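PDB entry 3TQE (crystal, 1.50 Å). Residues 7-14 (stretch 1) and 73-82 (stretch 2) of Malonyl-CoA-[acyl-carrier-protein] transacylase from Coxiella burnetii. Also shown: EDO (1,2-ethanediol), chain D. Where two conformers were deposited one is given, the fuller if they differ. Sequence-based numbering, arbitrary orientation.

Stretch 1 7-14: SFAFVFPG
Stretch 2 (73-82) ADVAIFRCWE

Residues 9-12 form a β-strand, with phi between -99° and -121° and psi between 121° and 146°. Residues 73-82 are helical throughout, and the helix extends beyond both ends of this stretch. Its regular i to i+4 bonds include Phe-78 N to Asp-74 O (3.0 Å) and Trp-81 N to Ile-77 O (2.9 Å). Strand and helix run nearly antiparallel, at 154°, and their axes approach to 10.1 Å. In register, Phe-10 CA lies 9.0 Å from Phe-78 CA, and Phe-12 CA lies 6.5 Å from Asp-74 CA. The backbones therefore converge toward Phe-12.

Strand alternation sets the pattern. Phe-8 and Phe-10 direct CA-to-CB toward the helix, while Ala-9 and Val-11 make no contact with it. The contact buries 359 Å² in total, and it is mainly aromatic.

Phe-10 is central to the aromatic cluster. Its chi1 is -92°, between wells, and its chi2 is 32°. Its edge meets the face of Trp-81 (chi1 t, chi2 -94°), with CZ 3.5 Å from Trp-81 CD2. The planes meet at 72°. Phe-10 CE2 also lies 3.7 Å from CD1 of Phe-78 (chi1 t, chi2 81°), with the rings nearly perpendicular, at 87°. Phe-8 (chi1 p, chi2 104°) places CE1 3.8 Å from Trp-81 CZ2, an oblique apolar contact with planes at 50°.

The polar contact lies at the other end. Asp-74 (chi1 m, chi2 3°) points toward the strand. Its OD2 is 2.7 Å from Pro-13 O, so the acid group probably carries a proton. The same OD2 lies 3.7 Å from Phe-12 CB. Phe-12 is m, with chi2 -94°.

Arg-79 does not touch the strand. Its NE and NH2 donate hydrogen bonds to ethanediol O1 and O2, each 2.8 Å long.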

ATOM      1  N   SER A   7      -5.390 -10.935 -19.125  1.00 16.07           N
ATOM      2  CA  SER A   7      -5.822 -10.776 -17.754  0.50 15.87           C
ATOM      3  C   SER A   7      -4.829  -9.874 -17.044  1.00 15.05           C
ATOM      4  O   SER A   7      -3.646  -9.880 -17.364  1.00 16.20           O
ATOM      5  CB  SER A   7      -5.934 -12.141 -17.090  0.50 15.99           C
ATOM      6  OG  SER A   7      -6.760 -12.994 -17.886  0.50 19.14           O
ATOM      7  N   PHE A   8      -5.333  -9.096 -16.093  1.00 13.04           N
ATOM      8  CA  PHE A   8      -4.467  -8.156 -15.406  1.00 12.33           C
ATOM      9  C   PHE A   8      -4.965  -7.873 -14.027  1.00 12.05           C
ATOM     10  O   PHE A   8      -6.141  -8.066 -13.719  1.00 12.13           O
ATOM     11  CB  PHE A   8      -4.310  -6.854 -16.211  1.00 12.91           C
ATOM     12  CG  PHE A   8      -5.573  -6.038 -16.334  1.00 13.27           C
ATOM     13  CD1 PHE A   8      -5.747  -4.893 -15.589  1.00 15.19           C
ATOM     14  CD2 PHE A   8      -6.607  -6.424 -17.178  1.00 14.44           C
ATOM     15  CE1 PHE A   8      -6.916  -4.124 -15.696  1.00 16.12           C
ATOM     16  CE2 PHE A   8      -7.775  -5.660 -17.299  1.00 15.35           C
ATOM     17  CZ  PHE A   8      -7.937  -4.516 -16.545  1.00 15.20           C
ATOM     18  N   ALA A   9      -4.028  -7.389 -13.224  1.00 11.52           N
ATOM     19  CA  ALA A   9      -4.293  -7.013 -11.866  1.00 11.34           C
ATOM     20  C   ALA A   9      -3.953  -5.549 -11.695  1.00 11.17           C
ATOM     21  O   ALA A   9      -3.052  -5.047 -12.356  1.00 13.10           O
ATOM     22  CB  ALA A   9      -3.411  -7.838 -10.951  1.00 12.62           C
ATOM     23  N   PHE A  10      -4.705  -4.873 -10.842  1.00 10.92           N
ATOM     24  CA  PHE A  10      -4.309  -3.572 -10.366  1.00 11.33           C
ATOM     25  C   PHE A  10      -3.671  -3.704  -9.008  1.00 11.47           C
ATOM     26  O   PHE A  10      -4.182  -4.385  -8.125  1.00 11.89           O
ATOM     27  CB  PHE A  10      -5.524  -2.649 -10.218  1.00 11.57           C
ATOM     28  CG  PHE A  10      -5.810  -1.827 -11.409  1.00 12.96           C
ATOM     29  CD1 PHE A  10      -5.548  -2.268 -12.684  1.00 17.43           C
ATOM     30  CD2 PHE A  10      -6.308  -0.588 -11.240  1.00 19.33           C
ATOM     31  CE1 PHE A  10      -5.798  -1.463 -13.759  1.00 17.88           C
ATOM     32  CE2 PHE A  10      -6.574   0.212 -12.345  1.00 20.95           C
ATOM     33  CZ  PHE A  10      -6.327  -0.243 -13.583  1.00 18.51           C
ATOM     34  N   VAL A  11      -2.538  -3.050  -8.853  1.00 11.26           N
ATOM     35  CA  VAL A  11      -1.851  -2.974  -7.593  1.00 11.31           C
ATOM     36  C   VAL A  11      -1.736  -1.538  -7.150  1.00 10.69           C
ATOM     37  O   VAL A  11      -1.385  -0.658  -7.926  1.00 12.24           O
ATOM     38  CB  VAL A  11      -0.478  -3.696  -7.597  1.00 12.15           C
ATOM     39  CG1 VAL A  11      -0.712  -5.194  -7.811  1.00 13.96           C
ATOM     40  CG2 VAL A  11       0.514  -3.140  -8.635  1.00 14.00           C
ATOM     41  N   PHE A  12      -2.090  -1.293  -5.897  1.00 10.24           N
ATOM     42  CA  PHE A  12      -2.230   0.049  -5.383  1.00 11.24           C
ATOM     43  C   PHE A  12      -1.144   0.343  -4.382  1.00 11.20           C
ATOM     44  O   PHE A  12      -1.036  -0.342  -3.371  1.00 11.79           O
ATOM     45  CB  PHE A  12      -3.582   0.204  -4.695  1.00 10.88           C
ATOM     46  CG  PHE A  12      -4.745   0.075  -5.623  1.00 10.96           C
ATOM     47  CD1 PHE A  12      -5.313   1.183  -6.206  1.00 12.34           C
ATOM     48  CD2 PHE A  12      -5.244  -1.159  -5.946  1.00 11.85           C
ATOM     49  CE1 PHE A  12      -6.401   1.075  -7.042  1.00 13.33           C
ATOM     50  CE2 PHE A  12      -6.317  -1.267  -6.783  1.00 12.36           C
ATOM     51  CZ  PHE A  12      -6.909  -0.149  -7.307  1.00 12.79           C
ATOM     52  N   PRO A  13      -0.346   1.360  -4.649  1.00 12.09           N
ATOM     53  CA  PRO A  13       0.705   1.672  -3.737  1.00 13.12           C
ATOM     54  C   PRO A  13       0.273   2.372  -2.472  1.00 14.07           C
ATOM     55  O   PRO A  13      -0.781   2.981  -2.399  1.00 15.55           O
ATOM     56  CB  PRO A  13       1.601   2.582  -4.537  1.00 14.71           C
ATOM     57  CG  PRO A  13       0.843   3.110  -5.525  1.00 16.18           C
ATOM     58  CD  PRO A  13      -0.252   2.158  -5.863  1.00 12.87           C
ATOM     59  N   GLY A  14       1.130   2.254  -1.484  1.00 15.05           N
ATOM     60  CA  GLY A  14       0.959   2.883  -0.190  1.00 15.75           C
ATOM     61  C   GLY A  14       2.130   3.767   0.164  1.00 16.35           C
ATOM     62  O   GLY A  14       2.806   4.307  -0.702  1.00 15.79           O
ATOM     63  N   ALA A  73      -4.793   9.850  -4.442  1.00 10.17           N
ATOM     64  CA  ALA A  73      -4.021   9.728  -5.680  1.00 10.37           C
ATOM     65  C   ALA A  73      -4.332   8.406  -6.376  1.00 10.84           C
ATOM     66  O   ALA A  73      -4.556   8.364  -7.580  1.00 11.87           O
ATOM     67  CB  ALA A  73      -2.546   9.834  -5.402  1.00 11.34           C
ATOM     68  N   ASP A  74      -4.368   7.328  -5.600  1.00 10.37           N
ATOM     69  CA  ASP A  74      -4.608   6.017  -6.179  1.00 10.42           C
ATOM     70  C   ASP A  74      -6.016   5.976  -6.780  1.00 10.71           C
ATOM     71  O   ASP A  74      -6.213   5.456  -7.872  1.00 11.30           O
ATOM     72  CB  ASP A  74      -4.519   4.960  -5.096  1.00 10.58           C
ATOM     73  CG  ASP A  74      -3.096   4.650  -4.605  1.00 11.94           C
ATOM     74  OD1 ASP A  74      -2.102   5.263  -5.028  1.00 13.51           O
ATOM     75  OD2 ASP A  74      -3.010   3.736  -3.731  1.00 12.97           O
ATOM     76  N   VAL A  75      -7.008   6.475  -6.055  1.00 10.43           N
ATOM     77  CA  VAL A  75      -8.368   6.467  -6.545  1.00 10.79           C
ATOM     78  C   VAL A  75      -8.513   7.385  -7.759  1.00 11.13           C
ATOM     79  O   VAL A  75      -9.202   7.064  -8.708  1.00 11.88           O
ATOM     80  CB  VAL A  75      -9.325   6.864  -5.444  1.00 10.83           C
ATOM     81  CG1 VAL A  75     -10.696   7.144  -5.996  1.00 14.00           C
ATOM     82  CG2 VAL A  75      -9.355   5.764  -4.396  1.00 12.10           C
ATOM     83  N   ALA A  76      -7.848   8.526  -7.738  1.00 10.86           N
ATOM     84  CA  ALA A  76      -7.876   9.426  -8.901  1.00 11.25           C
ATOM     85  C   ALA A  76      -7.390   8.717 -10.142  1.00 11.85           C
ATOM     86  O   ALA A  76      -7.973   8.874 -11.222  1.00 12.83           O
ATOM     87  CB  ALA A  76      -7.062  10.674  -8.622  1.00 12.57           C
ATOM     88  N   ILE A  77      -6.311   7.970 -10.005  1.00 11.64           N
ATOM     89  CA  ILE A  77      -5.760   7.256 -11.168  1.00 11.27           C
ATOM     90  C   ILE A  77      -6.709   6.176 -11.623  1.00 11.34           C
ATOM     91  O   ILE A  77      -6.934   5.999 -12.819  1.00 12.20           O
ATOM     92  CB  ILE A  77      -4.366   6.723 -10.878  1.00 11.20           C
ATOM     93  CG1 ILE A  77      -3.408   7.917 -10.812  1.00 14.38           C
ATOM     94  CG2 ILE A  77      -3.937   5.686 -11.920  1.00 13.01           C
ATOM     95  CD1 ILE A  77      -2.063   7.597 -10.253  1.00 20.46           C
ATOM     96  N   PHE A  78      -7.307   5.456 -10.686  1.00 10.94           N
ATOM     97  CA  PHE A  78      -8.311   4.496 -11.086  1.00 10.95           C
ATOM     98  C   PHE A  78      -9.440   5.119 -11.848  1.00 11.12           C
ATOM     99  O   PHE A  78      -9.922   4.574 -12.838  1.00 12.30           O
ATOM    100  CB  PHE A  78      -8.849   3.799  -9.858  1.00 11.53           C
ATOM    101  CG  PHE A  78      -9.879   2.780 -10.159  1.00 13.31           C
ATOM    102  CD1 PHE A  78      -9.506   1.536 -10.585  1.00 15.51           C
ATOM    103  CD2 PHE A  78     -11.220   3.077 -10.055  1.00 15.04           C
ATOM    104  CE1 PHE A  78     -10.460   0.593 -10.885  1.00 17.89           C
ATOM    105  CE2 PHE A  78     -12.170   2.117 -10.349  1.00 17.90           C
ATOM    106  CZ  PHE A  78     -11.776   0.914 -10.767  1.00 16.34           C
ATOM    107  N   ARG A  79      -9.874   6.282 -11.404  1.00 11.38           N
ATOM    108  CA  ARG A  79     -10.966   6.950 -12.070  1.00 12.43           C
ATOM    109  C   ARG A  79     -10.574   7.426 -13.458  1.00 12.98           C
ATOM    110  O   ARG A  79     -11.408   7.454 -14.352  1.00 15.44           O
ATOM    111  CB  ARG A  79     -11.419   8.110 -11.234  1.00 12.78           C
ATOM    112  CG  ARG A  79     -12.159   7.669  -9.994  1.00 13.09           C
ATOM    113  CD  ARG A  79     -12.554   8.793  -9.121  1.00 13.66           C
ATOM    114  NE  ARG A  79     -13.391   8.316  -8.047  1.00 13.96           N
ATOM    115  CZ  ARG A  79     -13.934   9.111  -7.135  1.00 14.55           C
ATOM    116  NH1 ARG A  79     -13.705  10.424  -7.163  1.00 15.97           N
ATOM    117  NH2 ARG A  79     -14.739   8.598  -6.213  1.00 16.61           N
ATOM    118  N   CYS A  80      -9.330   7.809 -13.624  1.00 13.15           N
ATOM    119  CA  CYS A  80      -8.830   8.176 -14.954  1.00 14.12           C
ATOM    120  C   CYS A  80      -8.775   6.949 -15.872  1.00 13.51           C
ATOM    121  O   CYS A  80      -9.138   7.025 -17.020  1.00 14.69           O
ATOM    122  CB  CYS A  80      -7.450   8.784 -14.863  1.00 14.83           C
ATOM    123  SG  CYS A  80      -7.443  10.428 -14.164  1.00 18.94           S
ATOM    124  N   TRP A  81      -8.315   5.823 -15.364  1.00 13.12           N
ATOM    125  CA  TRP A  81      -8.353   4.569 -16.101  1.00 12.95           C
ATOM    126  C   TRP A  81      -9.748   4.299 -16.598  1.00 13.97           C
ATOM    127  O   TRP A  81      -9.936   4.007 -17.781  1.00 14.97           O
ATOM    128  CB  TRP A  81      -7.901   3.433 -15.195  1.00 12.63           C
ATOM    129  CG  TRP A  81      -8.068   2.071 -15.742  1.00 11.54           C
ATOM    130  CD1 TRP A  81      -9.104   1.265 -15.552  1.00 13.41           C
ATOM    131  CD2 TRP A  81      -7.148   1.364 -16.558  1.00 11.94           C
ATOM    132  NE1 TRP A  81      -8.907   0.076 -16.183  1.00 13.65           N
ATOM    133  CE2 TRP A  81      -7.704   0.105 -16.805  1.00 12.32           C
ATOM    134  CE3 TRP A  81      -5.878   1.633 -17.024  1.00 14.51           C
ATOM    135  CZ2 TRP A  81      -7.056  -0.849 -17.532  1.00 14.50           C
ATOM    136  CZ3 TRP A  81      -5.240   0.674 -17.747  1.00 16.73           C
ATOM    137  CH2 TRP A  81      -5.818  -0.554 -17.974  1.00 17.12           C
ATOM    138  N   GLU A  82     -10.742   4.383 -15.723  1.00 14.05           N
ATOM    139  CA  GLU A  82     -12.098   4.103 -16.143  1.00 16.29           C
ATOM    140  C   GLU A  82     -12.605   5.137 -17.145  1.00 17.34           C
ATOM    141  O   GLU A  82     -13.242   4.771 -18.128  1.00 18.59           O
ATOM    142  CB  GLU A  82     -13.011   3.977 -14.939  1.00 17.44           C
ATOM    143  CG  GLU A  82     -12.655   2.745 -14.123  1.00 20.28           C
ATOM    144  CD  GLU A  82     -13.818   2.160 -13.391  1.00 23.51           C
ATOM    145  OE1 GLU A  82     -14.512   2.940 -12.716  1.00 26.05           O
ATOM    146  OE2 GLU A  82     -14.029   0.917 -13.498  1.00 27.23           O
TER
HETATM  147  C1  EDO D 316     -13.825   4.629  -7.233  1.00 24.34           C
HETATM  148  O1  EDO D 316     -14.011   5.585  -8.258  1.00 24.70           O
HETATM  149  C2  EDO D 316     -15.087   4.566  -6.388  1.00 26.55           C
HETATM  150  O2  EDO D 316     -15.478   5.880  -5.942  1.00 27.89           O